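Local structure of lectin (Lotus tetragonolobus, 2EIG) at the interface of chains A and B and the interface of chains A and C. The protein binds carbohydrate, most likely L-fucosyl-containing glycans, as a legume lectin that carries calcium and manganese and assembles from several copies. Numbering follows the deposited sequence. Chains: chain A/B/C, lectin.

Contact 1: the interface of chains A and B. Residues chain A 140-141, 146, 194-195; chain B 142, 144-146.
B:Leu146 meets A:Val140, A:Leu146 and A:Val195, and this apolar cluster is the tight half of the patch. One methyl of B:Leu146, CD1, points head-on at CD1 of its own counterpart, A:Leu146, at 3.7 Å, as expected of a residue close to a two-fold axis. Its other methyl, CD2, turns toward A:Val140 and lies 3.7 Å from CG1, the branch placed anti to the backbone N by a chi1 of -176°. From the other flank CG1 of A:Val195 leans on the backbone, 3.8 Å from CA of B:Leu146. The residue is thus gripped at its backbone and at both branch ends.

Away from this core the contact becomes more polar and looser. The S-methyl CE of B:Met144, brought round by a bend at chi3 (-56°), lies 3.7 Å from CG of the A:Asn141 amide. B:Ser142 OG gives only a weak hydrogen bond to A:Asn141 OD1, while accepting one from B:Met144 N at 3.2 Å, a bond within its own loop that helps orient the hydroxyl. At the far end a water joins the carbonyls A:Thr194 O (3.0 Å) and B:Ser145 O (2.8 Å); the approach of A:Thr194 OG1 to B:Leu146 O is modelled too short to be trusted.

In each legume lectin beta-sandwich the loop between strands 135-140 and 147-150 supplies the centre of the patch, and the short helix 192-195, between strands 183-189 and 199-208, borders it.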
ATOM      1  N   VAL A 140      -3.491   6.501  13.722  1.00 15.52           N
ATOM      2  CA  VAL A 140      -2.221   6.026  14.263  1.00 14.77           C
ATOM      3  C   VAL A 140      -1.561   7.157  15.037  1.00 15.28           C
ATOM      4  O   VAL A 140      -1.182   8.169  14.449  1.00 15.30           O
ATOM      5  CB  VAL A 140      -1.293   5.486  13.179  1.00 13.93           C
ATOM      6  CG1 VAL A 140       0.008   4.899  13.818  1.00 11.09           C
ATOM      7  CG2 VAL A 140      -2.022   4.494  12.338  1.00 15.83           C
ATOM      8  N   ASN A 141      -1.496   6.990  16.358  1.00 14.36           N
ATOM      9  CA  ASN A 141      -0.828   7.907  17.271  1.00 16.46           C
ATOM     10  C   ASN A 141      -1.518   9.265  17.355  1.00 17.49           C
ATOM     11  O   ASN A 141      -1.141  10.103  18.145  1.00 20.18           O
ATOM     12  CB  ASN A 141       0.663   8.134  16.850  1.00 16.64           C
ATOM     13  CG  ASN A 141       1.464   6.871  16.848  1.00 18.08           C
ATOM     14  OD1 ASN A 141       2.608   6.819  16.331  1.00 24.35           O
ATOM     15  ND2 ASN A 141       0.895   5.823  17.425  1.00 12.57           N
ATOM     16  N   LEU A 146      -5.579   9.175   9.655  1.00 19.11           N
ATOM     17  CA  LEU A 146      -4.688   9.108   8.484  1.00 20.09           C
ATOM     18  C   LEU A 146      -5.510   8.967   7.214  1.00 19.88           C
ATOM     19  O   LEU A 146      -5.133   9.439   6.135  1.00 18.24           O
ATOM     20  CB  LEU A 146      -3.772   7.881   8.585  1.00 21.40           C
ATOM     21  CG  LEU A 146      -2.785   7.861   9.737  1.00 21.65           C
ATOM     22  CD1 LEU A 146      -1.781   6.725   9.498  1.00 24.84           C
ATOM     23  CD2 LEU A 146      -2.119   9.190   9.769  1.00 27.46           C
ATOM     24  N   THR A 194       6.589  -0.647  13.950  1.00 25.16           N
ATOM     25  CA  THR A 194       7.187   0.703  14.096  1.00 25.47           C
ATOM     26  C   THR A 194       6.468   1.486  15.167  1.00 23.58           C
ATOM     27  O   THR A 194       7.060   2.274  15.909  1.00 22.70           O
ATOM     28  CB  THR A 194       7.256   1.579  12.789  1.00 26.18           C
ATOM     29  OG1 THR A 194       5.990   1.622  12.125  1.00 33.59           O
ATOM     30  CG2 THR A 194       8.353   1.116  11.771  1.00 31.46           C
ATOM     31  N   VAL A 195       5.162   1.286  15.259  1.00 22.13           N
ATOM     32  CA  VAL A 195       4.358   2.136  16.122  1.00 19.90           C
ATOM     33  C   VAL A 195       3.965   1.522  17.445  1.00 19.09           C
ATOM     34  O   VAL A 195       3.515   2.227  18.315  1.00 19.15           O
ATOM     35  CB  VAL A 195       3.128   2.710  15.389  1.00 20.64           C
ATOM     36  CG1 VAL A 195       3.592   3.755  14.347  1.00 19.69           C
ATOM     37  CG2 VAL A 195       2.284   1.585  14.736  1.00 18.31           C
TER
ATOM     38  N   SER B 142       2.738  12.830  14.336  1.00 13.42           N
ATOM     39  CA  SER B 142       3.346  12.263  15.497  1.00 13.21           C
ATOM     40  C   SER B 142       4.903  12.250  15.334  1.00 12.25           C
ATOM     41  O   SER B 142       5.418  11.971  14.242  1.00 12.21           O
ATOM     42  CB  SER B 142       2.782  10.830  15.663  1.00 12.96           C
ATOM     43  OG  SER B 142       3.300  10.174  16.804  1.00 13.74           O
ATOM     44  N   MET B 144       6.481   9.949  16.692  1.00 15.92           N
ATOM     45  CA  MET B 144       6.693   8.538  16.633  1.00 18.75           C
ATOM     46  C   MET B 144       6.410   8.131  15.192  1.00 17.16           C
ATOM     47  O   MET B 144       5.256   8.099  14.762  1.00 16.62           O
ATOM     48  CB  MET B 144       5.838   7.815  17.694  1.00 18.05           C
ATOM     49  CG  MET B 144       6.069   8.425  19.112  1.00 20.57           C
ATOM     50  SD  MET B 144       5.230   7.469  20.403  1.00 30.74           S
ATOM     51  CE  MET B 144       3.557   7.508  19.775  1.00 32.78           C
ATOM     52  N   SER B 145       7.493   7.842  14.459  1.00 16.23           N
ATOM     53  CA  SER B 145       7.455   7.552  13.040  1.00 16.04           C
ATOM     54  C   SER B 145       6.491   6.422  12.740  1.00 17.42           C
ATOM     55  O   SER B 145       6.486   5.366  13.441  1.00 16.55           O
ATOM     56  CB  SER B 145       8.855   7.204  12.543  1.00 15.51           C
ATOM     57  OG  SER B 145       9.720   8.290  12.790  1.00 14.53           O
ATOM     58  N   LEU B 146       5.676   6.645  11.716  1.00 16.08           N
ATOM     59  CA  LEU B 146       4.818   5.604  11.228  1.00 17.24           C
ATOM     60  C   LEU B 146       5.638   4.493  10.628  1.00 16.51           C
ATOM     61  O   LEU B 146       5.212   3.344  10.669  1.00 16.57           O
ATOM     62  CB  LEU B 146       3.819   6.141  10.182  1.00 16.58           C
ATOM     63  CG  LEU B 146       2.928   7.317  10.550  1.00 18.93           C
ATOM     64  CD1 LEU B 146       1.812   7.432   9.560  1.00 22.90           C
ATOM     65  CD2 LEU B 146       2.337   7.135  11.922  1.00 25.18           C
TER
HETATM   66  O   HOH W   1       8.583   4.678  15.100  1.00 11.77           O

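Contact 2: the interface of chains A and B. Residues chain A 101, 105, 107, 112, 126, 143-144; chain B 110-111.
A loop of chain B carrying B:Ser110 and B:Gln111, ahead of strand 115-120, enters a recess in chain A formed by the 3-10 helix 99-101, the loop after it, the metal-binding loop at A:Trp126 and the loop at A:Ile143 and A:Met144. Part of the two-fold A-B contact of the deposited, presumably biological, tetramer, it suggests how a carboxamide can pack among ring edges and methyls. The carboxamide of B:Gln111 is surrounded by side chains: OE1 reaches the edge of the A:Tyr101 ring in its plane, 3.6 Å from CE1, with amide and ring planes 67° apart. The same oxygen lies 3.4 Å from A:Ile143 CG2, a methyl that sits over the rim of one A:Trp126 indole face. NE2 lies 3.6 Å from A:Trp126 CE3, where the side chains cross at about a right angle, and 3.5 Å from A:Met144 SD. The modelled chi2 of 15° turns it toward this recess, but so near-eclipsed a value may reflect imprecise fitting.

B:Ser110 also reaches chain A through water: one water bridges its carbonyl O to A:Asn112 ND2, and touches a second. The second is linked to A:Ile143 N at 3.0 Å, nearly straight (166° at H), and meets both B:Ser110 O and B:Ser110 OG at 2.9 Å.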
ATOM      1  N   TYR A 101     -11.526  12.951  22.027  1.00 15.71           N
ATOM      2  CA  TYR A 101     -10.238  12.217  22.133  1.00 16.49           C
ATOM      3  C   TYR A 101     -10.427  10.714  22.326  1.00 16.40           C
ATOM      4  O   TYR A 101      -9.461   9.961  22.346  1.00 15.80           O
ATOM      5  CB  TYR A 101      -9.360  12.798  23.212  1.00 16.57           C
ATOM      6  CG  TYR A 101      -8.970  14.210  22.887  1.00 20.12           C
ATOM      7  CD1 TYR A 101      -8.051  14.469  21.838  1.00 21.87           C
ATOM      8  CD2 TYR A 101      -9.562  15.299  23.563  1.00 23.10           C
ATOM      9  CE1 TYR A 101      -7.720  15.771  21.469  1.00 23.18           C
ATOM     10  CE2 TYR A 101      -9.231  16.625  23.201  1.00 24.03           C
ATOM     11  CZ  TYR A 101      -8.300  16.848  22.158  1.00 23.20           C
ATOM     12  OH  TYR A 101      -7.917  18.131  21.761  1.00 22.45           O
ATOM     13  N   THR A 105      -6.518   9.143  23.180  1.00 18.30           N
ATOM     14  CA  THR A 105      -5.513  10.194  23.016  1.00 19.37           C
ATOM     15  C   THR A 105      -5.524  11.057  24.262  1.00 18.37           C
ATOM     16  O   THR A 105      -6.550  11.611  24.603  1.00 18.36           O
ATOM     17  CB  THR A 105      -5.834  11.047  21.760  1.00 20.26           C
ATOM     18  OG1 THR A 105      -5.552  10.264  20.586  1.00 24.40           O
ATOM     19  CG2 THR A 105      -5.010  12.360  21.718  1.00 20.09           C
ATOM     20  N   SER A 107      -4.785  14.458  25.170  1.00 19.99           N
ATOM     21  CA  SER A 107      -4.791  15.672  24.381  1.00 21.64           C
ATOM     22  C   SER A 107      -3.625  16.601  24.699  1.00 22.19           C
ATOM     23  O   SER A 107      -3.314  17.464  23.877  1.00 20.88           O
ATOM     24  CB  SER A 107      -6.119  16.446  24.526  1.00 21.70           C
ATOM     25  OG  SER A 107      -6.211  17.060  25.785  1.00 21.53           O
ATOM     26  N   ASN A 112       1.282   9.860  22.360  1.00 20.85           N
ATOM     27  CA  ASN A 112       0.206   8.888  22.141  1.00 20.35           C
ATOM     28  C   ASN A 112       0.579   7.819  21.169  1.00 20.48           C
ATOM     29  O   ASN A 112       1.095   8.095  20.105  1.00 19.85           O
ATOM     30  CB  ASN A 112      -1.082   9.553  21.720  1.00 21.12           C
ATOM     31  CG  ASN A 112      -1.629  10.454  22.790  1.00 20.94           C
ATOM     32  OD1 ASN A 112      -1.939  10.005  23.897  1.00 20.27           O
ATOM     33  ND2 ASN A 112      -1.773  11.732  22.461  1.00 20.13           N
ATOM     34  N   TRP A 126     -10.663  18.669  14.270  1.00 21.04           N
ATOM     35  CA  TRP A 126      -9.588  17.951  13.614  1.00 20.00           C
ATOM     36  C   TRP A 126     -10.136  16.853  12.723  1.00 20.09           C
ATOM     37  O   TRP A 126      -9.391  16.136  12.034  1.00 21.01           O
ATOM     38  CB  TRP A 126      -8.689  17.336  14.686  1.00 19.67           C
ATOM     39  CG  TRP A 126      -9.508  16.472  15.702  1.00 17.51           C
ATOM     40  CD1 TRP A 126     -10.031  15.240  15.487  1.00 15.25           C
ATOM     41  CD2 TRP A 126      -9.897  16.845  17.046  1.00 17.54           C
ATOM     42  NE1 TRP A 126     -10.687  14.794  16.621  1.00 16.80           N
ATOM     43  CE2 TRP A 126     -10.609  15.754  17.592  1.00 15.63           C
ATOM     44  CE3 TRP A 126      -9.697  17.986  17.835  1.00 18.20           C
ATOM     45  CZ2 TRP A 126     -11.119  15.768  18.887  1.00 19.11           C
ATOM     46  CZ3 TRP A 126     -10.211  18.012  19.112  1.00 18.42           C
ATOM     47  CH2 TRP A 126     -10.934  16.896  19.628  1.00 17.27           C
ATOM     48  N   ILE A 143      -5.369  11.645  16.922  1.00 19.08           N
ATOM     49  CA  ILE A 143      -6.843  11.720  16.813  1.00 20.28           C
ATOM     50  C   ILE A 143      -7.249  12.174  15.417  1.00 20.45           C
ATOM     51  O   ILE A 143      -8.394  11.994  15.000  1.00 20.35           O
ATOM     52  CB  ILE A 143      -7.467  12.667  17.916  1.00 20.79           C
ATOM     53  CG1 ILE A 143      -8.898  12.249  18.286  1.00 18.96           C
ATOM     54  CG2 ILE A 143      -7.395  14.194  17.482  1.00 19.67           C
ATOM     55  CD1 ILE A 143      -9.111  10.712  18.653  1.00 17.94           C
ATOM     56  N   MET A 144      -6.311  12.761  14.674  1.00 20.36           N
ATOM     57  CA  MET A 144      -6.613  13.051  13.280  1.00 21.30           C
ATOM     58  C   MET A 144      -6.335  11.860  12.428  1.00 19.64           C
ATOM     59  O   MET A 144      -5.181  11.429  12.291  1.00 18.59           O
ATOM     60  CB  MET A 144      -5.813  14.247  12.743  1.00 22.76           C
ATOM     61  CG  MET A 144      -6.241  15.494  13.333  1.00 29.80           C
ATOM     62  SD  MET A 144      -4.786  16.390  13.866  1.00 44.46           S
ATOM     63  CE  MET A 144      -4.386  15.459  15.348  1.00 43.99           C
TER
ATOM     64  N   SER B 110      -1.266  16.672  21.563  1.00 26.86           N
ATOM     65  CA  SER B 110      -2.326  16.840  20.651  1.00 29.55           C
ATOM     66  C   SER B 110      -1.918  16.505  19.329  1.00 28.76           C
ATOM     67  O   SER B 110      -1.710  15.341  18.981  1.00 29.22           O
ATOM     68  CB  SER B 110      -3.552  16.153  21.050  1.00 29.97           C
ATOM     69  OG  SER B 110      -3.121  14.799  21.232  1.00 31.57           O
ATOM     70  N   GLN B 111      -1.853  17.478  18.453  1.00 27.99           N
ATOM     71  CA  GLN B 111      -2.910  18.112  17.737  1.00 27.52           C
ATOM     72  C   GLN B 111      -2.031  18.489  16.511  1.00 27.24           C
ATOM     73  O   GLN B 111      -2.514  18.973  15.477  1.00 29.23           O
ATOM     74  CB  GLN B 111      -3.604  19.256  18.436  1.00 27.07           C
ATOM     75  CG  GLN B 111      -5.156  19.166  18.384  1.00 30.51           C
ATOM     76  CD  GLN B 111      -5.699  17.783  17.957  1.00 32.78           C
ATOM     77  OE1 GLN B 111      -5.605  16.790  18.687  1.00 27.61           O
ATOM     78  NE2 GLN B 111      -6.275  17.733  16.762  1.00 31.90           N
TER
HETATM   79  O   HOH W   2      -3.894  13.502  18.744  1.00 20.97           O
HETATM   80  O   HOH W   3      -1.063  12.302  19.313  1.00 32.27           O

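Contact 3: the interface of chains A and C. Residues chain A 1, 224-226; chain C 181-183.
The end of strand 214-226 in chain A, through A:Thr224 and A:Thr226, meets the turn at C:Gly181 and C:Gln182 and the first residue, C:Ile183, of strand 183-189 in chain C. This part of the two-fold A-C contact in the probably biological tetramer shows how a direct hydrogen bond, an apolar side-chain contact and a water can share a small patch. The hydroxyl A:Thr226 OG1 accepts from the backbone C:Ile183 N at 2.8 Å, an almost straight bond (161° at H). A second bond from the same hydroxyl, toward C:Ile183 O, is weak at best. With chi1 at -70°, the hydroxyl sits anti to the carbonyl carbon of A:Thr226 and faces the start of strand 183-189.

The apolar share falls to the C:Ile183 side chain, which lies along residues 224-226 of chain A. Its CG1 is placed 3.4 Å from A:Thr224 CG2 as the two side chains slide past each other in opposite directions, a closeness that carries little weight because the modelled chi1, 6°, is near-eclipsed and more likely reflects imprecise fitting than strain. Its CD1 goes further, to 3.7 Å from A:Ser225 CA and 3.8 Å from A:Thr226 CB.

Toward the N-terminus of chain A, contact is made through solvent. A water meets the terminal amine A:Val1 N at 2.8 Å and the carbonyl C:Gly181 O at 2.6 Å, and A:Ser225 O more distantly, at 3.3 Å.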
ATOM      1  N   VAL A   1      -3.649 -15.657  18.718  1.00 20.36           N
ATOM      2  CA  VAL A   1      -4.760 -15.479  19.693  1.00 20.40           C
ATOM      3  C   VAL A   1      -6.036 -15.720  18.902  1.00 20.43           C
ATOM      4  O   VAL A   1      -6.171 -15.283  17.757  1.00 20.60           O
ATOM      5  CB  VAL A   1      -4.728 -14.070  20.360  1.00 21.10           C
ATOM      6  CG1 VAL A   1      -6.023 -13.754  21.106  1.00 21.35           C
ATOM      7  CG2 VAL A   1      -3.519 -13.950  21.285  1.00 20.84           C
ATOM      8  N   THR A 224      -8.851 -13.108  15.398  1.00 15.93           N
ATOM      9  CA  THR A 224      -7.844 -14.162  15.208  1.00 16.90           C
ATOM     10  C   THR A 224      -6.577 -13.506  14.796  1.00 16.37           C
ATOM     11  O   THR A 224      -6.573 -12.746  13.822  1.00 17.56           O
ATOM     12  CB  THR A 224      -8.220 -15.157  14.072  1.00 16.64           C
ATOM     13  OG1 THR A 224      -9.491 -15.710  14.358  1.00 20.48           O
ATOM     14  CG2 THR A 224      -7.176 -16.280  13.962  1.00 16.42           C
ATOM     15  N   SER A 225      -5.500 -13.808  15.511  1.00 16.02           N
ATOM     16  CA  SER A 225      -4.195 -13.287  15.141  1.00 16.40           C
ATOM     17  C   SER A 225      -3.182 -14.418  15.053  1.00 17.27           C
ATOM     18  O   SER A 225      -3.302 -15.434  15.751  1.00 16.40           O
ATOM     19  CB  SER A 225      -3.692 -12.169  16.069  1.00 15.58           C
ATOM     20  OG  SER A 225      -3.434 -12.640  17.384  1.00 17.03           O
ATOM     21  N   THR A 226      -2.200 -14.245  14.188  1.00 17.51           N
ATOM     22  CA  THR A 226      -1.139 -15.261  14.046  1.00 19.83           C
ATOM     23  C   THR A 226       0.185 -14.570  13.952  1.00 20.05           C
ATOM     24  O   THR A 226       0.423 -13.768  13.072  1.00 19.13           O
ATOM     25  CB  THR A 226      -1.315 -16.191  12.817  1.00 18.95           C
ATOM     26  OG1 THR A 226      -2.428 -17.046  13.041  1.00 18.35           O
ATOM     27  CG2 THR A 226      -0.073 -17.071  12.585  1.00 19.80           C
TER
ATOM     28  N   GLY C 181      -7.443 -22.014  14.528  1.00 22.34           N
ATOM     29  CA  GLY C 181      -7.393 -20.674  15.181  1.00 21.38           C
ATOM     30  C   GLY C 181      -6.246 -19.785  14.717  1.00 21.74           C
ATOM     31  O   GLY C 181      -5.872 -18.789  15.373  1.00 22.17           O
ATOM     32  N   GLN C 182      -5.619 -20.179  13.617  1.00 20.73           N
ATOM     33  CA  GLN C 182      -4.600 -19.349  12.996  1.00 20.96           C
ATOM     34  C   GLN C 182      -5.249 -18.631  11.824  1.00 18.48           C
ATOM     35  O   GLN C 182      -6.277 -19.069  11.350  1.00 16.75           O
ATOM     36  CB  GLN C 182      -3.398 -20.191  12.534  1.00 19.53           C
ATOM     37  CG  GLN C 182      -2.679 -20.842  13.724  1.00 24.47           C
ATOM     38  CD  GLN C 182      -1.350 -21.491  13.342  1.00 25.96           C
ATOM     39  OE1 GLN C 182      -0.823 -21.273  12.230  1.00 33.56           O
ATOM     40  NE2 GLN C 182      -0.761 -22.267  14.288  1.00 31.74           N
ATOM     41  N   ILE C 183      -4.630 -17.540  11.366  1.00 18.58           N
ATOM     42  CA  ILE C 183      -5.047 -16.870  10.143  1.00 18.67           C
ATOM     43  C   ILE C 183      -3.859 -16.704   9.246  1.00 18.15           C
ATOM     44  O   ILE C 183      -2.749 -16.465   9.716  1.00 19.72           O
ATOM     45  CB  ILE C 183      -5.434 -15.375  10.289  1.00 19.20           C
ATOM     46  CG1 ILE C 183      -5.190 -14.811  11.643  1.00 18.92           C
ATOM     47  CG2 ILE C 183      -6.617 -14.975   9.511  1.00 19.11           C
ATOM     48  CD1 ILE C 183      -4.085 -13.999  11.500  1.00 22.59           C
TER
HETATM   49  O   HOH W   4      -4.480 -17.953  17.443  1.00 28.31           O

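Contact 1 and contact 2 are parts of one A-B interface, with C-alpha centres about 12 Å apart. They share the loop at residues 141-146: residue 144 serves contact 1 from chain B and contact 2 from chain A, and two-fold symmetry repeats both with the chains exchanged. Contact 3 belongs to a different, also two-fold, A-C interface, about 24 Å from contact 1 and 31 Å from contact 2, and uses other strands. Chain A can therefore hold two partners at once, consistent with the four-subunit deposited assembly and with the new quaternary association reported for this lectin.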